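Putative 3-hydroxybutyryl-CoA dehydratase (Rhodopseudomonas palustris, PDB 3HIN) probably acts as a lyase of the enoyl-CoA hydratase/isomerase family, reversibly adding water to the double bond of enoyl-CoA thioesters. Local coordinates at residues Val62-Ala73 with Val107-Ile118; Val98-Arg106 with Leu122-Ile130. All blocks are in the same frame, centred on the assembly; numbering follows the deposited sequence.

Contact 1 of 2, residues Val62-Ala73 with Val107-Ile118; sequences VVIHGIGDHFSA and VPVIAALKGAVI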
loop_
_atom_site.group_PDB
_atom_site.type_symbol
_atom_site.label_atom_id
_atom_site.label_comp_id
_atom_site.label_asym_id
_atom_site.label_seq_id
_atom_site.Cartn_x
_atom_site.Cartn_y
_atom_site.Cartn_z
ATOM N N VAL A 62 -8.739 -23.949 17.268
ATOM C CA VAL A 62 -10.044 -23.600 16.752
ATOM C C VAL A 62 -10.215 -24.284 15.413
ATOM O O VAL A 62 -9.372 -24.108 14.536
ATOM C CB VAL A 62 -10.219 -22.065 16.482
ATOM C CG1 VAL A 62 -11.646 -21.824 16.056
ATOM C CG2 VAL A 62 -9.950 -21.266 17.687
ATOM N N VAL A 63 -11.296 -25.053 15.257
ATOM C CA VAL A 63 -11.712 -25.575 13.940
ATOM C C VAL A 63 -12.967 -24.828 13.503
ATOM O O VAL A 63 -13.976 -24.838 14.227
ATOM C CB VAL A 63 -12.022 -27.077 14.013
ATOM C CG1 VAL A 63 -12.729 -27.555 12.740
ATOM C CG2 VAL A 63 -10.683 -27.846 14.199
ATOM N N ILE A 64 -12.914 -24.171 12.341
ATOM C CA ILE A 64 -14.091 -23.589 11.751
ATOM C C ILE A 64 -14.597 -24.464 10.607
ATOM O O ILE A 64 -13.833 -24.896 9.751
ATOM C CB ILE A 64 -13.807 -22.257 11.178
ATOM C CG1 ILE A 64 -13.273 -21.331 12.236
ATOM C CG2 ILE A 64 -15.120 -21.660 10.502
ATOM C CD1 ILE A 64 -12.784 -20.033 11.606
ATOM N N HIS A 65 -15.879 -24.744 10.600
ATOM C CA HIS A 65 -16.385 -25.768 9.698
ATOM C C HIS A 65 -17.800 -25.434 9.291
ATOM O O HIS A 65 -18.373 -24.561 9.855
ATOM C CB HIS A 65 -16.317 -27.135 10.378
ATOM C CG HIS A 65 -17.194 -27.276 11.579
ATOM N ND1 HIS A 65 -18.296 -28.116 11.609
ATOM C CD2 HIS A 65 -17.091 -26.748 12.818
ATOM C CE1 HIS A 65 -18.874 -28.038 12.794
ATOM N NE2 HIS A 65 -18.149 -27.231 13.552
ATOM N N GLY A 66 -18.340 -26.079 8.265
ATOM C CA GLY A 66 -19.705 -25.744 7.816
ATOM C C GLY A 66 -20.723 -26.830 8.161
ATOM O O GLY A 66 -20.430 -28.052 8.115
ATOM N N ILE A 67 -21.907 -26.405 8.597
ATOM C CA ILE A 67 -22.994 -27.359 8.831
ATOM C C ILE A 67 -23.613 -27.470 7.451
ATOM O O ILE A 67 -23.763 -26.463 6.793
ATOM C CB ILE A 67 -24.028 -26.811 9.801
ATOM C CG1 ILE A 67 -23.343 -26.350 11.107
ATOM C CG2 ILE A 67 -25.131 -27.877 10.086
ATOM C CD1 ILE A 67 -22.846 -27.500 12.052
ATOM N N GLY A 68 -23.972 -28.674 7.007
ATOM C CA GLY A 68 -24.580 -28.822 5.699
ATOM C C GLY A 68 -23.590 -29.351 4.683
ATOM O O GLY A 68 -22.526 -29.864 5.035
ATOM N N ASP A 69 -23.919 -29.210 3.420
ATOM C CA ASP A 69 -22.998 -29.620 2.379
ATOM C C ASP A 69 -21.903 -28.592 2.079
ATOM O O ASP A 69 -20.927 -28.942 1.437
ATOM C CB ASP A 69 -23.771 -29.912 1.096
ATOM C CG ASP A 69 -24.819 -31.044 1.271
ATOM O OD1 ASP A 69 -24.699 -31.892 2.212
ATOM O OD2 ASP A 69 -25.761 -31.072 0.413
ATOM N N HIS A 70 -22.028 -27.353 2.557
ATOM C CA HIS A 70 -21.087 -26.307 2.115
ATOM C C HIS A 70 -20.321 -25.636 3.253
ATOM O O HIS A 70 -20.807 -25.544 4.409
ATOM C CB HIS A 70 -21.784 -25.238 1.226
ATOM C CG HIS A 70 -22.598 -25.836 0.134
ATOM N ND1 HIS A 70 -22.049 -26.192 -1.083
ATOM C CD2 HIS A 70 -23.887 -26.264 0.118
ATOM C CE1 HIS A 70 -22.985 -26.767 -1.824
ATOM N NE2 HIS A 70 -24.105 -26.830 -1.112
ATOM N N PHE A 71 -19.118 -25.160 2.918
ATOM C CA PHE A 71 -18.412 -24.302 3.831
ATOM C C PHE A 71 -19.102 -22.918 3.905
ATOM O O PHE A 71 -19.755 -22.591 4.912
ATOM C CB PHE A 71 -16.962 -24.185 3.439
ATOM C CG PHE A 71 -16.189 -23.444 4.438
ATOM C CD1 PHE A 71 -15.991 -23.989 5.732
ATOM C CD2 PHE A 71 -15.712 -22.200 4.159
ATOM C CE1 PHE A 71 -15.252 -23.250 6.709
ATOM C CE2 PHE A 71 -14.933 -21.453 5.133
ATOM C CZ PHE A 71 -14.737 -21.946 6.380
ATOM N N SER A 72 -18.998 -22.137 2.839
ATOM C CA SER A 72 -19.716 -20.874 2.736
ATOM C C SER A 72 -19.670 -20.415 1.307
ATOM O O SER A 72 -18.633 -20.470 0.641
ATOM C CB SER A 72 -19.135 -19.805 3.661
ATOM O OG SER A 72 -19.678 -18.531 3.368
ATOM N N ALA A 73 -20.825 -19.982 0.826
ATOM C CA ALA A 73 -20.970 -19.428 -0.496
ATOM C C ALA A 73 -20.677 -17.942 -0.468
ATOM O O ALA A 73 -20.963 -17.249 -1.417
ATOM C CB ALA A 73 -22.418 -19.682 -0.989
ATOM N N VAL A 107 -4.338 -18.958 19.248
ATOM C CA VAL A 107 -4.122 -20.361 18.888
ATOM C C VAL A 107 -4.345 -20.626 17.412
ATOM O O VAL A 107 -4.973 -19.810 16.706
ATOM C CB VAL A 107 -5.045 -21.246 19.734
ATOM C CG1 VAL A 107 -4.668 -21.058 21.205
ATOM C CG2 VAL A 107 -6.537 -20.949 19.433
ATOM N N PRO A 108 -3.835 -21.781 16.917
ATOM C CA PRO A 108 -4.049 -21.922 15.462
ATOM C C PRO A 108 -5.506 -22.206 15.098
ATOM O O PRO A 108 -6.209 -22.922 15.817
ATOM C CB PRO A 108 -3.220 -23.122 15.072
ATOM C CG PRO A 108 -2.492 -23.596 16.328
ATOM C CD PRO A 108 -2.813 -22.709 17.462
ATOM N N VAL A 109 -5.902 -21.677 13.945
ATOM C CA VAL A 109 -7.238 -21.883 13.393
ATOM C C VAL A 109 -7.162 -22.769 12.156
ATOM O O VAL A 109 -6.374 -22.501 11.217
ATOM C CB VAL A 109 -7.852 -20.563 13.021
ATOM C CG1 VAL A 109 -9.270 -20.756 12.465
ATOM C CG2 VAL A 109 -7.860 -19.642 14.237
ATOM N N ILE A 110 -7.989 -23.822 12.159
ATOM C CA ILE A 110 -8.037 -24.751 11.067
ATOM C C ILE A 110 -9.416 -24.640 10.433
ATOM O O ILE A 110 -10.406 -24.736 11.136
ATOM C CB ILE A 110 -7.755 -26.240 11.579
ATOM C CG1 ILE A 110 -6.400 -26.306 12.316
ATOM C CG2 ILE A 110 -7.780 -27.274 10.416
ATOM C CD1 ILE A 110 -6.520 -26.731 13.727
ATOM N N ALA A 111 -9.485 -24.507 9.118
ATOM C CA ALA A 111 -10.785 -24.475 8.423
ATOM C C ALA A 111 -11.019 -25.809 7.694
ATOM O O ALA A 111 -10.152 -26.269 6.938
ATOM C CB ALA A 111 -10.800 -23.307 7.426
ATOM N N ALA A 112 -12.162 -26.441 7.947
ATOM C CA ALA A 112 -12.522 -27.674 7.311
ATOM C C ALA A 112 -13.352 -27.305 6.113
ATOM O O ALA A 112 -14.430 -26.716 6.282
ATOM C CB ALA A 112 -13.306 -28.586 8.332
ATOM N N LEU A 113 -12.840 -27.540 4.899
ATOM C CA LEU A 113 -13.529 -27.076 3.684
ATOM C C LEU A 113 -14.298 -28.188 2.939
ATOM O O LEU A 113 -13.817 -29.290 2.781
ATOM C CB LEU A 113 -12.550 -26.368 2.758
ATOM C CG LEU A 113 -11.640 -25.335 3.441
ATOM C CD1 LEU A 113 -10.719 -24.770 2.367
ATOM C CD2 LEU A 113 -12.437 -24.217 4.085
ATOM N N LYS A 114 -15.529 -27.918 2.539
ATOM C CA LYS A 114 -16.283 -28.855 1.681
ATOM C C LYS A 114 -17.196 -28.004 0.822
ATOM O O LYS A 114 -17.424 -26.873 1.185
ATOM C CB LYS A 114 -17.153 -29.799 2.543
ATOM C CG LYS A 114 -18.234 -29.093 3.398
ATOM C CD LYS A 114 -18.819 -30.103 4.394
ATOM C CE LYS A 114 -19.613 -29.364 5.456
ATOM N NZ LYS A 114 -20.207 -30.263 6.540
ATOM N N GLY A 115 -17.717 -28.552 -0.283
ATOM C CA GLY A 115 -18.733 -27.881 -1.095
ATOM C C GLY A 115 -18.256 -26.470 -1.406
ATOM O O GLY A 115 -17.096 -26.238 -1.608
ATOM N N ALA A 116 -19.160 -25.518 -1.391
ATOM C CA ALA A 116 -18.825 -24.158 -1.813
ATOM C C ALA A 116 -17.862 -23.430 -0.858
ATOM O O ALA A 116 -18.035 -23.444 0.369
ATOM C CB ALA A 116 -20.148 -23.359 -2.076
ATOM N N VAL A 117 -16.773 -22.881 -1.414
ATOM C CA VAL A 117 -15.825 -22.016 -0.652
ATOM C C VAL A 117 -15.569 -20.862 -1.572
ATOM O O VAL A 117 -14.576 -20.815 -2.313
ATOM C CB VAL A 117 -14.494 -22.743 -0.351
ATOM C CG1 VAL A 117 -13.568 -21.823 0.456
ATOM C CG2 VAL A 117 -14.751 -24.217 0.390
ATOM N N ILE A 118 -16.520 -19.962 -1.628
ATOM C CA ILE A 118 -16.440 -18.991 -2.675
ATOM C C ILE A 118 -16.607 -17.570 -2.146
ATOM O O ILE A 118 -17.360 -17.360 -1.191
ATOM C CB ILE A 118 -17.432 -19.301 -3.859
ATOM C CG1 ILE A 118 -18.844 -18.879 -3.541
ATOM C CG2 ILE A 118 -17.439 -20.793 -4.259
ATOM C CD1 ILE A 118 -19.918 -19.626 -4.533
#

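Contact 2 of 2, residues Val98-Arg106 with Leu122-Ile130; sequences VFDKIQYCR and LELACAAHI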
loop_
_atom_site.group_PDB
_atom_site.type_symbol
_atom_site.label_atom_id
_atom_site.label_comp_id
_atom_site.label_asym_id
_atom_site.label_seq_id
_atom_site.Cartn_x
_atom_site.Cartn_y
_atom_site.Cartn_z
ATOM N N VAL A 98 -13.109 -8.632 11.912
ATOM C CA VAL A 98 -13.487 -9.994 12.247
ATOM C C VAL A 98 -12.348 -10.959 11.828
ATOM O O VAL A 98 -11.913 -11.762 12.590
ATOM C CB VAL A 98 -14.766 -10.458 11.525
ATOM C CG1 VAL A 98 -14.995 -11.950 11.834
ATOM C CG2 VAL A 98 -16.024 -9.575 11.877
ATOM N N PHE A 99 -11.859 -10.850 10.592
ATOM C CA PHE A 99 -10.819 -11.788 10.130
ATOM C C PHE A 99 -9.486 -11.608 10.835
ATOM O O PHE A 99 -8.669 -12.544 10.879
ATOM C CB PHE A 99 -10.653 -11.673 8.614
ATOM C CG PHE A 99 -11.844 -12.181 7.840
ATOM C CD1 PHE A 99 -12.707 -13.118 8.425
ATOM C CD2 PHE A 99 -12.099 -11.738 6.528
ATOM C CE1 PHE A 99 -13.843 -13.629 7.710
ATOM C CE2 PHE A 99 -13.206 -12.226 5.799
ATOM C CZ PHE A 99 -14.053 -13.201 6.389
ATOM N N ASP A 100 -9.219 -10.407 11.361
ATOM C CA ASP A 100 -7.988 -10.233 12.135
ATOM C C ASP A 100 -8.029 -11.181 13.338
ATOM O O ASP A 100 -6.994 -11.665 13.777
ATOM C CB ASP A 100 -7.846 -8.792 12.668
ATOM C CG ASP A 100 -7.240 -7.827 11.659
ATOM O OD1 ASP A 100 -7.499 -6.639 11.865
ATOM O OD2 ASP A 100 -6.548 -8.197 10.656
ATOM N N LYS A 101 -9.214 -11.432 13.909
ATOM C CA LYS A 101 -9.262 -12.337 15.083
ATOM C C LYS A 101 -8.989 -13.788 14.671
ATOM O O LYS A 101 -8.705 -14.602 15.504
ATOM C CB LYS A 101 -10.653 -12.285 15.725
ATOM C CG LYS A 101 -11.080 -10.877 16.096
ATOM C CD LYS A 101 -10.221 -10.317 17.169
ATOM C CE LYS A 101 -11.101 -9.501 18.154
ATOM N NZ LYS A 101 -10.313 -9.267 19.433
ATOM N N ILE A 102 -9.114 -14.111 13.396
ATOM C CA ILE A 102 -8.681 -15.409 12.919
ATOM C C ILE A 102 -7.166 -15.413 12.677
ATOM O O ILE A 102 -6.423 -16.195 13.264
ATOM C CB ILE A 102 -9.350 -15.721 11.591
ATOM C CG1 ILE A 102 -10.884 -15.556 11.737
ATOM C CG2 ILE A 102 -8.988 -17.151 11.140
ATOM C CD1 ILE A 102 -11.702 -16.222 10.551
ATOM N N GLN A 103 -6.719 -14.546 11.779
ATOM C CA GLN A 103 -5.297 -14.447 11.450
ATOM C C GLN A 103 -4.408 -14.341 12.687
ATOM O O GLN A 103 -3.401 -15.048 12.795
ATOM C CB GLN A 103 -5.007 -13.169 10.586
ATOM C CG GLN A 103 -3.491 -13.127 10.084
ATOM C CD GLN A 103 -3.262 -12.056 8.991
ATOM O OE1 GLN A 103 -4.208 -11.440 8.510
ATOM N NE2 GLN A 103 -1.999 -11.850 8.585
ATOM N N TYR A 104 -4.784 -13.442 13.611
ATOM C CA TYR A 104 -3.944 -13.110 14.733
ATOM C C TYR A 104 -4.481 -13.794 15.975
ATOM O O TYR A 104 -4.189 -13.376 17.094
ATOM C CB TYR A 104 -3.770 -11.563 14.924
ATOM C CG TYR A 104 -3.123 -10.944 13.724
ATOM C CD1 TYR A 104 -3.866 -10.133 12.828
ATOM C CD2 TYR A 104 -1.788 -11.262 13.396
ATOM C CE1 TYR A 104 -3.263 -9.609 11.669
ATOM C CE2 TYR A 104 -1.173 -10.746 12.252
ATOM C CZ TYR A 104 -1.926 -9.874 11.409
ATOM O OH TYR A 104 -1.319 -9.347 10.254
ATOM N N CYS A 105 -5.241 -14.867 15.779
ATOM C CA CYS A 105 -5.736 -15.636 16.933
ATOM C C CYS A 105 -4.549 -16.162 17.770
ATOM O O CYS A 105 -3.502 -16.540 17.233
ATOM C CB CYS A 105 -6.588 -16.814 16.419
ATOM S SG CYS A 105 -7.459 -17.832 17.698
ATOM N N ARG A 106 -4.715 -16.263 19.068
ATOM C CA ARG A 106 -3.606 -16.732 19.862
ATOM C C ARG A 106 -3.343 -18.240 19.709
ATOM O O ARG A 106 -2.215 -18.729 19.916
ATOM C CB ARG A 106 -3.720 -16.328 21.311
ATOM C CG ARG A 106 -4.717 -17.042 22.015
ATOM C CD ARG A 106 -4.450 -17.081 23.576
ATOM N NE ARG A 106 -5.721 -17.579 24.140
ATOM C CZ ARG A 106 -6.008 -18.864 24.300
ATOM N NH1 ARG A 106 -5.084 -19.772 24.065
ATOM N NH2 ARG A 106 -7.181 -19.253 24.739
ATOM N N LEU A 122 -14.259 -17.846 0.678
ATOM C CA LEU A 122 -12.822 -18.124 0.412
ATOM C C LEU A 122 -11.972 -17.205 1.323
ATOM O O LEU A 122 -11.003 -17.628 1.908
ATOM C CB LEU A 122 -12.489 -17.947 -1.088
ATOM C CG LEU A 122 -11.049 -18.221 -1.594
ATOM C CD1 LEU A 122 -10.583 -19.540 -1.012
ATOM C CD2 LEU A 122 -11.091 -18.323 -3.104
ATOM N N GLU A 123 -12.395 -15.956 1.481
ATOM C CA GLU A 123 -11.645 -14.956 2.246
ATOM C C GLU A 123 -11.566 -15.383 3.716
ATOM O O GLU A 123 -10.485 -15.343 4.332
ATOM C CB GLU A 123 -12.286 -13.577 2.089
ATOM C CG GLU A 123 -12.137 -13.069 0.642
ATOM C CD GLU A 123 -12.754 -11.674 0.415
ATOM O OE1 GLU A 123 -13.986 -11.610 0.385
ATOM O OE2 GLU A 123 -12.035 -10.647 0.275
ATOM N N LEU A 124 -12.676 -15.901 4.227
ATOM C CA LEU A 124 -12.735 -16.505 5.555
ATOM C C LEU A 124 -11.714 -17.656 5.664
ATOM O O LEU A 124 -10.918 -17.715 6.591
ATOM C CB LEU A 124 -14.124 -17.090 5.735
ATOM C CG LEU A 124 -14.367 -17.770 7.058
ATOM C CD1 LEU A 124 -13.807 -16.796 8.041
ATOM C CD2 LEU A 124 -15.908 -17.854 7.284
ATOM N N ALA A 125 -11.781 -18.576 4.705
ATOM C CA ALA A 125 -10.862 -19.661 4.656
ATOM C C ALA A 125 -9.446 -19.179 4.600
ATOM O O ALA A 125 -8.563 -19.799 5.204
ATOM C CB ALA A 125 -11.123 -20.564 3.443
ATOM N N CYS A 126 -9.205 -18.100 3.871
ATOM C CA CYS A 126 -7.825 -17.564 3.761
ATOM C C CYS A 126 -7.245 -17.062 5.070
ATOM O O CYS A 126 -6.006 -17.059 5.243
ATOM C CB CYS A 126 -7.714 -16.473 2.690
ATOM S SG CYS A 126 -7.785 -17.323 1.074
ATOM N N ALA A 127 -8.121 -16.567 5.955
ATOM C CA ALA A 127 -7.676 -16.004 7.203
ATOM C C ALA A 127 -7.174 -17.095 8.115
ATOM O O ALA A 127 -6.318 -16.819 8.968
ATOM C CB ALA A 127 -8.788 -15.161 7.870
ATOM N N ALA A 128 -7.694 -18.329 7.925
ATOM C CA ALA A 128 -7.309 -19.479 8.748
ATOM C C ALA A 128 -5.843 -19.789 8.491
ATOM O O ALA A 128 -5.307 -19.415 7.446
ATOM C CB ALA A 128 -8.122 -20.649 8.398
ATOM N N HIS A 129 -5.207 -20.468 9.439
ATOM C CA HIS A 129 -3.807 -20.846 9.299
ATOM C C HIS A 129 -3.580 -22.080 8.505
ATOM O O HIS A 129 -2.589 -22.172 7.809
ATOM C CB HIS A 129 -3.171 -21.018 10.686
ATOM C CG HIS A 129 -3.377 -19.828 11.523
ATOM N ND1 HIS A 129 -4.136 -19.841 12.667
ATOM C CD2 HIS A 129 -3.039 -18.536 11.307
ATOM C CE1 HIS A 129 -4.210 -18.613 13.153
ATOM N NE2 HIS A 129 -3.551 -17.806 12.343
ATOM N N ILE A 130 -4.466 -23.060 8.674
ATOM C CA ILE A 130 -4.434 -24.346 7.928
ATOM C C ILE A 130 -5.833 -24.600 7.361
ATOM O O ILE A 130 -6.834 -24.351 8.013
ATOM C CB ILE A 130 -4.074 -25.459 8.871
ATOM C CG1 ILE A 130 -2.664 -25.235 9.453
ATOM C CG2 ILE A 130 -4.237 -26.917 8.257
ATOM C CD1 ILE A 130 -2.376 -26.195 10.608
#

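Contact 1 of 2, residues Val62-Ala73 with Val107-Ile118
Leu113 sets its methyl CD2 over the face of the Phe71 ring, 3.6 Å from the centroid and 3° off the normal, a CH-pi contact. The pair joins the loop after strand 61-66 to the end of strand 109-113, neighbouring parallel strands of the crotonase fold connected by a beta-alpha-beta crossover through helix 85-103. Because Phe71 CG lies opposite the backbone N (chi1 -173°), the ring reaches back from the loop toward strand 109-113.

Within the strands the branched side chains divide between two faces. On one, Ile64 CD1 rests against Val109 CG1 at 3.7 Å; just ahead of the second strand, Val107 CG2 meets Val62 CG2 at 3.8 Å, the two side chains roughly at right angles. Val63 and Ile110 occupy the other face, where helix 197-208 covers them.

Beyond the bond from Ala112 N to Ile64 O the backbones separate, and Lys114 spans the gap. Its extended chain passes along Asp69 O and brings NZ to Gly66 O at 2.7 Å, with a weak second bond to Gly68 O, so that two carbonyls of the turn face one ammonium group. The chains pair again at Ser72 and Val117, a region that in crotonase relatives leads into the oxyanion hole. Just before it, the His70 ring presents its edge to the other backbone, and ND1 accepts the N-H of Ala116, with N 3.0 Å away and almost exactly in the ring plane.

Contact 2 of 2, residues Val98-Arg106 with Leu122-Ile130
Ala127 lies between Ile102 and Phe99, and its small side chain allows the two helices to come close. Its CB is 3.8 Å from Ile102 CB and 4.0 Å from Phe99 CB, while the Ile102 CG2 branch lies 3.5 Å from Ala127 O. Further along, the Phe99 ring crosses Leu124 at about a right angle, with Glu123 O over one of its faces. Ile102 CD1 points at the same leucine; the modelled position of Leu124 CD1 is doubtful, so the exact fit there carries little weight. The Glu123 side chain reaches the ring through CB, while its OE2 is held by the amides of Gly152 and Gly154.

These helix segments run at 35° to each other, their axes 9.2 Å apart at closest. They belong to successive crossovers of the crotonase fold: helix 85-103 leads into strand 109-113, and helix 120-127 into strand 130-134. Ile102 and Ala128 also rest on strand 109-113.

Toward the partly exposed side the packing gives way to polar contacts. The CB of Gln103 points away from the second helix, its OE1 binds Arg157, and the residue meets Ala127 mainly through its backbone. Here His129, with CG beside its own backbone N (chi1 -53°), swings its ring edge to the end of the first helix. NE2 donates to Gln103 O at 2.8 Å along a nearly straight N-H line (174°), the oxygen lying in the ring plane although the donor sits well above the carbonyl plane. A leucine in its place would probably leave Gln103 O without this donor and Val109 N without the acceptor ND1, loosening the hold between helix end and strand. Cys105 CB approaches the same ring at its edge, near CE1, at 4.4 Å.

Along the chain the two contacts interlock: 62-73 comes first, then 98-106, 107-118 and 122-130, so each pairs segments that alternate with those of the other. Their centres lie 12 Å apart. Helix 85-103 connects strands 61-66 and 109-113 of contact 1, and its C-terminal part, 98-103, belongs to contact 2. The segments of contact 2 sit against the sheet face that carries Val109 and Ala111, and strand 130-134, which starts at the last residue of contact 2, is the next parallel strand, Ala111 N probably bonding to Ile130 O at 2.9 Å. Sheet pairing and helix packing thus form one continuous core, with Val117 O meeting Leu122 CB in the first turn of helix 120-127.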